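Local coordinates for chain length determinant protein (Shigella flexneri, PDB 4E2H) that probably regulates the length of O-antigen polysaccharide chains on lipopolysaccharide, acting through a periplasmic domain as part of an inner-membrane protein, at residues C[57-62]-C[74-79]. Numbering follows the deposited sequence.
Sequences AFSALA and LTIEPS
The 3.0 Å hydrogen bond from Ala-62 N to Phe-58 O sets these residues one helical turn apart, and both side chains face strand 74-78. Phe-58 carries its CG anti to the backbone N (chi1 -158°), which directs the ring at the strand. The side chains of Phe-58 and Leu-74 cross at about a right angle, with Leu-74 CD2 3.6 Å from Phe-58 CZ. The same methyl reaches back to the helix, 3.9 Å from Leu-61 CG, and so lies between the Phe-58 ring and Leu-61. Toward the ring's base along the same flank, Phe-58 CD2 is 3.8 Å from Ile-76 CB, with the Ile-76 CG2 methyl also touching CD2.

This is helix-on-sheet packing in the alpha/beta region of a Wzz chain-length regulator: helix 43-65 lies over an outermost strand of the chain's antiparallel sheet; the axes of the two short segments approach to 8.1 Å and their N-to-C directions differ by 146°. Helix 97-164 packs against the helical partner through Tyr-106 and Val-110, which touch Leu-61, while Val-89 of the adjacent strand touches Ile-76. Separation grows along the strand, from 5.1 Å between the CA atoms of Ala-62 and Leu-74 to 7.3 Å between those of Ser-59 and Ile-76. At the narrow end the small Ala-62 side chain lets the backbones approach, its CB resting 3.8 Å from Leu-74 CB.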
ATOM      1  N   ALA C  57      -4.637   8.018  23.519  1.00 39.09           N
ATOM      2  CA  ALA C  57      -4.221   9.252  24.164  1.00 41.51           C
ATOM      3  C   ALA C  57      -5.216   9.569  25.281  1.00 42.09           C
ATOM      4  O   ALA C  57      -4.892  10.260  26.253  1.00 40.44           O
ATOM      5  CB  ALA C  57      -4.152  10.387  23.158  1.00 39.55           C
ATOM      6  N   PHE C  58      -6.431   9.053  25.148  1.00 46.01           N
ATOM      7  CA  PHE C  58      -7.443   9.306  26.163  1.00 49.29           C
ATOM      8  C   PHE C  58      -7.193   8.469  27.428  1.00 53.01           C
ATOM      9  O   PHE C  58      -7.345   8.950  28.556  1.00 53.77           O
ATOM     10  CB  PHE C  58      -8.833   9.040  25.613  1.00 46.51           C
ATOM     11  CG  PHE C  58      -9.916   9.741  26.365  1.00 51.31           C
ATOM     12  CD1 PHE C  58     -10.257  11.041  26.041  1.00 48.51           C
ATOM     13  CD2 PHE C  58     -10.595   9.102  27.394  1.00 50.23           C
ATOM     14  CE1 PHE C  58     -11.253  11.694  26.721  1.00 51.41           C
ATOM     15  CE2 PHE C  58     -11.606   9.753  28.085  1.00 51.56           C
ATOM     16  CZ  PHE C  58     -11.933  11.051  27.748  1.00 52.44           C
ATOM     17  N   SER C  59      -6.810   7.213  27.233  1.00 56.94           N
ATOM     18  CA  SER C  59      -6.424   6.355  28.343  1.00 56.99           C
ATOM     19  C   SER C  59      -5.260   6.966  29.103  1.00 58.97           C
ATOM     20  O   SER C  59      -5.134   6.785  30.309  1.00 64.45           O
ATOM     21  CB  SER C  59      -6.001   4.974  27.829  1.00 60.23           C
ATOM     22  OG  SER C  59      -6.990   4.406  26.985  1.00 64.96           O
ATOM     23  N   ALA C  60      -4.379   7.660  28.394  1.00 50.85           N
ATOM     24  CA  ALA C  60      -3.245   8.277  29.052  1.00 50.64           C
ATOM     25  C   ALA C  60      -3.737   9.449  29.891  1.00 49.33           C
ATOM     26  O   ALA C  60      -3.284   9.641  31.015  1.00 50.80           O
ATOM     27  CB  ALA C  60      -2.214   8.722  28.046  1.00 48.34           C
ATOM     28  N   LEU C  61      -4.684  10.214  29.355  1.00 35.12           N
ATOM     29  CA  LEU C  61      -5.198  11.381  30.068  1.00 36.26           C
ATOM     30  C   LEU C  61      -5.862  10.945  31.371  1.00 42.15           C
ATOM     31  O   LEU C  61      -5.681  11.581  32.417  1.00 40.31           O
ATOM     32  CB  LEU C  61      -6.190  12.140  29.207  1.00 34.61           C
ATOM     33  CG  LEU C  61      -6.731  13.444  29.783  1.00 37.14           C
ATOM     34  CD1 LEU C  61      -5.596  14.302  30.339  1.00 37.49           C
ATOM     35  CD2 LEU C  61      -7.549  14.209  28.722  1.00 33.77           C
ATOM     36  N   ALA C  62      -6.605   9.841  31.308  1.00 38.50           N
ATOM     37  CA  ALA C  62      -7.293   9.313  32.480  1.00 37.83           C
ATOM     38  C   ALA C  62      -6.334   8.666  33.485  1.00 41.55           C
ATOM     39  O   ALA C  62      -6.433   8.934  34.677  1.00 41.25           O
ATOM     40  CB  ALA C  62      -8.427   8.349  32.077  1.00 37.34           C
ATOM     41  N   LEU C  74     -11.824  10.295  34.983  1.00 47.89           N
ATOM     42  CA  LEU C  74     -12.162  10.363  33.562  1.00 45.89           C
ATOM     43  C   LEU C  74     -12.371   8.935  33.042  1.00 44.02           C
ATOM     44  O   LEU C  74     -11.559   8.052  33.323  1.00 46.62           O
ATOM     45  CB  LEU C  74     -11.040  11.044  32.777  1.00 45.38           C
ATOM     46  CG  LEU C  74     -11.447  11.468  31.366  1.00 48.06           C
ATOM     47  CD1 LEU C  74     -12.780  12.196  31.435  1.00 44.10           C
ATOM     48  CD2 LEU C  74     -10.392  12.344  30.691  1.00 46.47           C
ATOM     49  N   THR C  75     -13.434   8.688  32.283  1.00 57.43           N
ATOM     50  CA  THR C  75     -13.748   7.305  31.915  1.00 58.24           C
ATOM     51  C   THR C  75     -13.884   7.039  30.407  1.00 59.45           C
ATOM     52  O   THR C  75     -14.390   7.883  29.653  1.00 58.10           O
ATOM     53  CB  THR C  75     -15.034   6.833  32.623  1.00 64.15           C
ATOM     54  OG1 THR C  75     -14.817   6.802  34.043  1.00 63.37           O
ATOM     55  CG2 THR C  75     -15.432   5.447  32.133  1.00 62.32           C
ATOM     56  N   ILE C  76     -13.441   5.855  29.980  1.00 46.77           N
ATOM     57  CA  ILE C  76     -13.618   5.405  28.592  1.00 46.29           C
ATOM     58  C   ILE C  76     -13.754   3.883  28.523  1.00 50.04           C
ATOM     59  O   ILE C  76     -12.910   3.129  29.033  1.00 51.52           O
ATOM     60  CB  ILE C  76     -12.455   5.845  27.656  1.00 47.37           C
ATOM     61  CG1 ILE C  76     -12.563   5.159  26.285  1.00 51.72           C
ATOM     62  CG2 ILE C  76     -11.112   5.480  28.264  1.00 47.76           C
ATOM     63  CD1 ILE C  76     -13.199   6.020  25.192  1.00 49.81           C
ATOM     64  N   GLU C  77     -14.811   3.424  27.874  1.00 46.52           N
ATOM     65  CA  GLU C  77     -15.050   2.005  27.797  1.00 47.11           C
ATOM     66  C   GLU C  77     -16.060   1.802  26.705  1.00 44.45           C
ATOM     67  O   GLU C  77     -16.821   2.717  26.391  1.00 44.13           O
ATOM     68  CB  GLU C  77     -15.613   1.514  29.121  1.00 51.96           C
ATOM     69  CG  GLU C  77     -16.651   2.472  29.700  1.00 57.06           C
ATOM     70  CD  GLU C  77     -17.397   1.875  30.871  1.00 70.28           C
ATOM     71  OE1 GLU C  77     -17.460   0.621  30.949  1.00 65.76           O
ATOM     72  OE2 GLU C  77     -17.912   2.657  31.711  1.00 82.24           O
ATOM     73  N   PRO C  78     -16.063   0.605  26.110  1.00 36.66           N
ATOM     74  CA  PRO C  78     -17.041   0.285  25.061  1.00 36.50           C
ATOM     75  C   PRO C  78     -18.483   0.472  25.573  1.00 37.01           C
ATOM     76  O   PRO C  78     -18.845  -0.064  26.622  1.00 37.26           O
ATOM     77  CB  PRO C  78     -16.740  -1.184  24.714  1.00 35.62           C
ATOM     78  CG  PRO C  78     -15.697  -1.663  25.744  1.00 36.22           C
ATOM     79  CD  PRO C  78     -15.046  -0.449  26.305  1.00 38.21           C
ATOM     80  N   SER C  79     -19.281   1.252  24.847  1.00 38.60           N
ATOM     81  CA  SER C  79     -20.620   1.589  25.289  1.00 43.55           C
ATOM     82  C   SER C  79     -21.373   0.293  25.519  1.00 45.92           C
ATOM     83  O   SER C  79     -21.849   0.020  26.626  1.00 47.97           O
ATOM     84  CB  SER C  79     -21.329   2.432  24.236  1.00 39.93           C
ATOM     85  OG  SER C  79     -20.422   3.377  23.688  1.00 39.46           O
TER